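Local coordinates for protein acyl-coenzyme A oxidase 3 (Yarrowia lipolytica, PDB 5YS9) that oxidises acyl-CoA substrates to trans-2-enoyl-CoA with FAD as cofactor, passing electrons to oxygen to give hydrogen peroxide, in peroxisomal fatty acid beta-oxidation, at residues A132-W145 with I271-V283. Sequence-based numbering, arbitrary orientation.
Sequences AIRGSGTKEQYDYW and IPRQNMLMKYAKV
Q141 reaches from the first turn of helix 139-147 to the backbone of 274-278. Its chain is extended beyond CG (chi2 177°), which carries the amide to that loop. Each end of the amide meets a different part of it. Q141 OE1 accepts from M278 N at 3.1 Å, in the carbonyl plane and on a lone pair. OE1 also accepts from T138 N of its own segment. Q141 NE2 donates to M276 O at 2.8 Å, with the acceptor tilted 26° out of the amide plane. A weak, bent bond runs from NE2 to Q274 O. T138 and Q141 form a capping box at the helix start, although the return bond from Q141 N to T138 OG1 is weak.

L277 lies against the end of helix 116-136. L277 CD1 sits 3.4 Å from A132 O and 4.0 Å from I133 CG2. L277 CD2 faces G137 CA at 3.9 Å. Next to it along the chain, S136 O accepts from K279 N at 2.9 Å. K279 runs along the same turn, K279 CD lying 3.6 Å from G135 O. The Y280 ring approaches G135 O obliquely. At the other end, the planes of the W145 ring and the N275 amide stand 71° apart.

The contact joins the turn between helices 116-136 and 139-147 of the N-terminal helical domain to the loop after strand 262-272 of the beta domain. L277 and N275 also pair by backbone with strand 222-232. Two donors on OE1, with M276 O and more weakly Q274 O at NE2, should hold the amide's rotation, tying the helix cap directly to the loop backbone.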
loop_
_atom_site.group_PDB
_atom_site.type_symbol
_atom_site.label_atom_id
_atom_site.label_comp_id
_atom_site.label_asym_id
_atom_site.label_seq_id
_atom_site.Cartn_x
_atom_site.Cartn_y
_atom_site.Cartn_z
ATOM N N ALA A 132 -12.007 23.009 -19.418
ATOM C CA ALA A 132 -13.395 23.439 -19.211
ATOM C C ALA A 132 -13.770 24.618 -20.089
ATOM O O ALA A 132 -14.799 24.577 -20.705
ATOM C CB ALA A 132 -13.621 23.801 -17.766
ATOM N N ILE A 133 -12.957 25.667 -20.127
ATOM C CA ILE A 133 -13.278 26.848 -20.957
ATOM C C ILE A 133 -13.240 26.548 -22.475
ATOM O O ILE A 133 -14.019 27.110 -23.232
ATOM C CB ILE A 133 -12.433 28.117 -20.606
ATOM C CG1 ILE A 133 -10.928 27.856 -20.676
ATOM C CG2 ILE A 133 -12.780 28.647 -19.213
ATOM C CD1 ILE A 133 -10.092 29.122 -20.869
ATOM N N ARG A 134 -12.340 25.655 -22.894
ATOM C CA ARG A 134 -12.238 25.184 -24.277
ATOM C C ARG A 134 -13.347 24.172 -24.599
ATOM O O ARG A 134 -14.006 24.295 -25.601
ATOM C CB ARG A 134 -10.863 24.592 -24.529
ATOM C CG ARG A 134 -10.470 24.382 -26.000
ATOM C CD ARG A 134 -8.942 24.348 -26.171
ATOM N NE ARG A 134 -8.274 23.509 -25.141
ATOM C CZ ARG A 134 -7.064 23.719 -24.584
ATOM N NH1 ARG A 134 -6.302 24.767 -24.920
ATOM N NH2 ARG A 134 -6.609 22.859 -23.670
ATOM N N GLY A 135 -13.553 23.195 -23.732
ATOM C CA GLY A 135 -14.594 22.211 -23.908
ATOM C C GLY A 135 -16.022 22.721 -23.757
ATOM O O GLY A 135 -16.922 22.219 -24.434
ATOM N N SER A 136 -16.256 23.694 -22.876
ATOM C CA SER A 136 -17.638 24.119 -22.541
ATOM C C SER A 136 -18.013 25.583 -22.815
ATOM O O SER A 136 -19.157 25.986 -22.626
ATOM C CB SER A 136 -17.985 23.737 -21.096
ATOM O OG SER A 136 -17.966 22.330 -20.936
ATOM N N GLY A 137 -17.074 26.376 -23.284
ATOM C CA GLY A 137 -17.353 27.743 -23.643
ATOM C C GLY A 137 -17.564 27.854 -25.147
ATOM O O GLY A 137 -17.098 27.010 -25.926
ATOM N N THR A 138 -18.275 28.906 -25.542
ATOM C CA THR A 138 -18.340 29.289 -26.938
ATOM C C THR A 138 -16.966 29.788 -27.342
ATOM O O THR A 138 -16.134 30.066 -26.475
ATOM C CB THR A 138 -19.399 30.374 -27.190
ATOM O OG1 THR A 138 -18.963 31.623 -26.656
ATOM C CG2 THR A 138 -20.737 29.966 -26.543
ATOM N N LYS A 139 -16.736 29.899 -28.648
ATOM C CA LYS A 139 -15.485 30.432 -29.167
ATOM C C LYS A 139 -15.195 31.840 -28.613
ATOM O O LYS A 139 -14.036 32.189 -28.347
ATOM C CB LYS A 139 -15.528 30.465 -30.685
ATOM C CG LYS A 139 -14.235 30.855 -31.390
ATOM C CD LYS A 139 -14.487 31.859 -32.521
ATOM C CE LYS A 139 -13.196 32.266 -33.218
ATOM N NZ LYS A 139 -13.441 33.270 -34.302
ATOM N N GLU A 140 -16.232 32.644 -28.411
ATOM C CA GLU A 140 -16.028 34.030 -28.001
ATOM C C GLU A 140 -15.624 34.087 -26.519
ATOM O O GLU A 140 -14.808 34.930 -26.142
ATOM C CB GLU A 140 -17.271 34.902 -28.222
ATOM C CG GLU A 140 -17.810 34.870 -29.634
ATOM C CD GLU A 140 -18.640 33.622 -29.909
ATOM O OE1 GLU A 140 -19.444 33.202 -29.001
ATOM O OE2 GLU A 140 -18.450 33.058 -31.023
ATOM N N GLN A 141 -16.204 33.188 -25.710
ATOM C CA GLN A 141 -15.863 33.044 -24.290
ATOM C C GLN A 141 -14.428 32.564 -24.104
ATOM O O GLN A 141 -13.674 33.193 -23.374
ATOM C CB GLN A 141 -16.847 32.102 -23.582
ATOM C CG GLN A 141 -18.215 32.750 -23.434
ATOM C CD GLN A 141 -19.226 31.838 -22.818
ATOM O OE1 GLN A 141 -19.269 30.623 -23.117
ATOM N NE2 GLN A 141 -20.062 32.414 -21.931
ATOM N N TYR A 142 -14.058 31.468 -24.769
ATOM C CA TYR A 142 -12.647 31.025 -24.842
ATOM C C TYR A 142 -11.702 32.189 -25.174
ATOM O O TYR A 142 -10.785 32.469 -24.416
ATOM C CB TYR A 142 -12.470 29.887 -25.887
ATOM C CG TYR A 142 -11.076 29.297 -25.949
ATOM C CD1 TYR A 142 -10.664 28.416 -24.973
ATOM C CD2 TYR A 142 -10.172 29.632 -26.966
ATOM C CE1 TYR A 142 -9.398 27.864 -24.984
ATOM C CE2 TYR A 142 -8.895 29.075 -26.997
ATOM C CZ TYR A 142 -8.517 28.189 -25.978
ATOM O OH TYR A 142 -7.282 27.576 -25.893
ATOM N N ASP A 143 -11.960 32.889 -26.274
ATOM C CA ASP A 143 -11.056 33.940 -26.762
ATOM C C ASP A 143 -10.917 35.038 -25.728
ATOM O O ASP A 143 -9.821 35.603 -25.568
ATOM C CB ASP A 143 -11.541 34.555 -28.097
ATOM C CG ASP A 143 -11.428 33.594 -29.315
ATOM O OD1 ASP A 143 -10.755 32.532 -29.237
ATOM O OD2 ASP A 143 -12.038 33.925 -30.369
ATOM N N TYR A 144 -12.021 35.338 -25.028
ATOM C CA TYR A 144 -12.003 36.357 -23.968
ATOM C C TYR A 144 -11.047 36.009 -22.812
ATOM O O TYR A 144 -10.209 36.820 -22.428
ATOM C CB TYR A 144 -13.391 36.577 -23.409
ATOM C CG TYR A 144 -13.447 37.539 -22.229
ATOM C CD1 TYR A 144 -13.418 38.918 -22.440
ATOM C CD2 TYR A 144 -13.551 37.062 -20.893
ATOM C CE1 TYR A 144 -13.488 39.804 -21.382
ATOM C CE2 TYR A 144 -13.627 37.949 -19.816
ATOM C CZ TYR A 144 -13.603 39.311 -20.074
ATOM O OH TYR A 144 -13.699 40.203 -19.078
ATOM N N TRP A 145 -11.180 34.795 -22.285
ATOM C CA TRP A 145 -10.325 34.328 -21.201
ATOM C C TRP A 145 -8.855 34.256 -21.642
ATOM O O TRP A 145 -7.970 34.649 -20.856
ATOM C CB TRP A 145 -10.851 33.013 -20.584
ATOM C CG TRP A 145 -12.217 33.186 -19.979
ATOM C CD1 TRP A 145 -13.365 32.633 -20.421
ATOM C CD2 TRP A 145 -12.576 34.016 -18.857
ATOM N NE1 TRP A 145 -14.420 33.046 -19.656
ATOM C CE2 TRP A 145 -13.967 33.898 -18.685
ATOM C CE3 TRP A 145 -11.859 34.854 -17.988
ATOM C CZ2 TRP A 145 -14.663 34.567 -17.656
ATOM C CZ3 TRP A 145 -12.558 35.537 -16.958
ATOM C CH2 TRP A 145 -13.931 35.398 -16.817
ATOM N N ILE A 271 -21.719 37.213 -10.342
ATOM C CA ILE A 271 -20.960 37.140 -11.600
ATOM C C ILE A 271 -21.860 37.480 -12.800
ATOM O O ILE A 271 -23.056 37.220 -12.743
ATOM C CB ILE A 271 -20.290 35.758 -11.854
ATOM C CG1 ILE A 271 -21.307 34.650 -11.967
ATOM C CG2 ILE A 271 -19.264 35.425 -10.777
ATOM C CD1 ILE A 271 -20.699 33.374 -12.474
ATOM N N PRO A 272 -21.290 38.017 -13.897
ATOM C CA PRO A 272 -22.173 38.215 -15.064
ATOM C C PRO A 272 -22.689 36.869 -15.611
ATOM O O PRO A 272 -22.005 35.856 -15.457
ATOM C CB PRO A 272 -21.269 38.944 -16.077
ATOM C CG PRO A 272 -20.086 39.447 -15.299
ATOM C CD PRO A 272 -19.901 38.425 -14.194
ATOM N N ARG A 273 -23.887 36.854 -16.194
ATOM C CA ARG A 273 -24.397 35.696 -16.976
ATOM C C ARG A 273 -23.368 35.088 -17.968
ATOM O O ARG A 273 -23.265 33.852 -18.152
ATOM C CB ARG A 273 -25.633 36.115 -17.785
ATOM C CG ARG A 273 -26.433 34.982 -18.425
ATOM C CD ARG A 273 -27.637 35.515 -19.234
ATOM N NE ARG A 273 -27.226 35.688 -20.635
ATOM C CZ ARG A 273 -26.928 36.834 -21.235
ATOM N NH1 ARG A 273 -26.507 36.810 -22.488
ATOM N NH2 ARG A 273 -27.053 37.992 -20.613
ATOM N N GLN A 274 -22.595 35.963 -18.592
ATOM C CA GLN A 274 -21.664 35.552 -19.632
ATOM C C GLN A 274 -20.511 34.664 -19.093
ATOM O O GLN A 274 -19.713 34.114 -19.885
ATOM C CB GLN A 274 -21.098 36.793 -20.341
ATOM C CG GLN A 274 -22.094 37.586 -21.177
ATOM C CD GLN A 274 -22.944 38.606 -20.422
ATOM O OE1 GLN A 274 -22.917 38.719 -19.184
ATOM N NE2 GLN A 274 -23.730 39.357 -21.181
ATOM N N ASN A 275 -20.416 34.544 -17.763
ATOM C CA ASN A 275 -19.339 33.787 -17.160
ATOM C C ASN A 275 -19.664 32.334 -17.141
ATOM O O ASN A 275 -18.760 31.530 -17.010
ATOM C CB ASN A 275 -19.028 34.262 -15.742
ATOM C CG ASN A 275 -18.064 35.429 -15.700
ATOM O OD1 ASN A 275 -17.384 35.631 -14.704
ATOM N ND2 ASN A 275 -17.992 36.197 -16.762
ATOM N N MET A 276 -20.947 32.003 -17.230
ATOM C CA MET A 276 -21.379 30.631 -17.450
ATOM C C MET A 276 -20.894 30.204 -18.794
ATOM O O MET A 276 -21.099 30.916 -19.767
ATOM C CB MET A 276 -22.886 30.523 -17.457
ATOM C CG MET A 276 -23.394 29.121 -17.794
ATOM S SD MET A 276 -25.204 29.059 -17.750
ATOM C CE MET A 276 -25.469 27.434 -18.485
ATOM N N LEU A 277 -20.295 29.025 -18.861
ATOM C CA LEU A 277 -19.795 28.509 -20.145
ATOM C C LEU A 277 -20.953 27.887 -20.939
ATOM O O LEU A 277 -21.678 27.069 -20.415
ATOM C CB LEU A 277 -18.653 27.523 -19.906
ATOM C CG LEU A 277 -17.399 28.124 -19.251
ATOM C CD1 LEU A 277 -16.455 26.991 -18.917
ATOM C CD2 LEU A 277 -16.705 29.160 -20.119
ATOM N N MET A 278 -21.146 28.293 -22.190
ATOM C CA MET A 278 -22.437 28.022 -22.865
ATOM C C MET A 278 -22.418 27.297 -24.205
ATOM O O MET A 278 -23.402 27.351 -24.927
ATOM C CB MET A 278 -23.273 29.312 -22.991
ATOM C CG MET A 278 -23.903 29.810 -21.688
ATOM S SD MET A 278 -24.932 31.260 -22.036
ATOM C CE MET A 278 -25.005 32.168 -20.487
ATOM N N LYS A 279 -21.350 26.570 -24.509
ATOM C CA LYS A 279 -21.309 25.711 -25.711
ATOM C C LYS A 279 -22.494 24.729 -25.786
ATOM O O LYS A 279 -23.103 24.577 -26.837
ATOM C CB LYS A 279 -19.971 24.943 -25.783
ATOM C CG LYS A 279 -19.807 24.016 -26.989
ATOM C CD LYS A 279 -18.350 23.756 -27.359
ATOM C CE LYS A 279 -18.234 22.527 -28.255
ATOM N NZ LYS A 279 -17.199 22.663 -29.327
ATOM N N TYR A 280 -22.802 24.079 -24.664
ATOM C CA TYR A 280 -23.835 23.057 -24.594
ATOM C C TYR A 280 -25.135 23.565 -24.014
ATOM O O TYR A 280 -26.184 23.366 -24.615
ATOM C CB TYR A 280 -23.340 21.843 -23.825
ATOM C CG TYR A 280 -22.191 21.187 -24.525
ATOM C CD1 TYR A 280 -22.347 20.681 -25.815
ATOM C CD2 TYR A 280 -20.917 21.093 -23.927
ATOM C CE1 TYR A 280 -21.295 20.093 -26.490
ATOM C CE2 TYR A 280 -19.851 20.480 -24.592
ATOM C CZ TYR A 280 -20.056 19.984 -25.874
ATOM O OH TYR A 280 -19.053 19.395 -26.583
ATOM N N ALA A 281 -25.082 24.208 -22.857
ATOM C CA ALA A 281 -26.267 24.773 -22.241
ATOM C C ALA A 281 -26.183 26.285 -22.312
ATOM O O ALA A 281 -25.142 26.852 -21.955
ATOM C CB ALA A 281 -26.367 24.309 -20.801
ATOM N N LYS A 282 -27.279 26.937 -22.741
ATOM C CA LYS A 282 -27.321 28.401 -22.922
ATOM C C LYS A 282 -28.484 29.008 -22.141
ATOM O O LYS A 282 -29.522 28.383 -22.020
ATOM C CB LYS A 282 -27.454 28.791 -24.405
ATOM C CG LYS A 282 -26.726 27.871 -25.381
ATOM C CD LYS A 282 -27.064 28.224 -26.812
ATOM C CE LYS A 282 -26.194 27.451 -27.801
ATOM N NZ LYS A 282 -24.743 27.751 -27.608
ATOM N N VAL A 283 -28.272 30.233 -21.649
ATOM C CA VAL A 283 -29.218 31.010 -20.871
ATOM C C VAL A 283 -29.213 32.411 -21.507
ATOM O O VAL A 283 -28.161 33.023 -21.649
ATOM C CB VAL A 283 -28.832 31.112 -19.362
ATOM C CG1 VAL A 283 -29.815 31.976 -18.581
ATOM C CG2 VAL A 283 -28.772 29.738 -18.724
#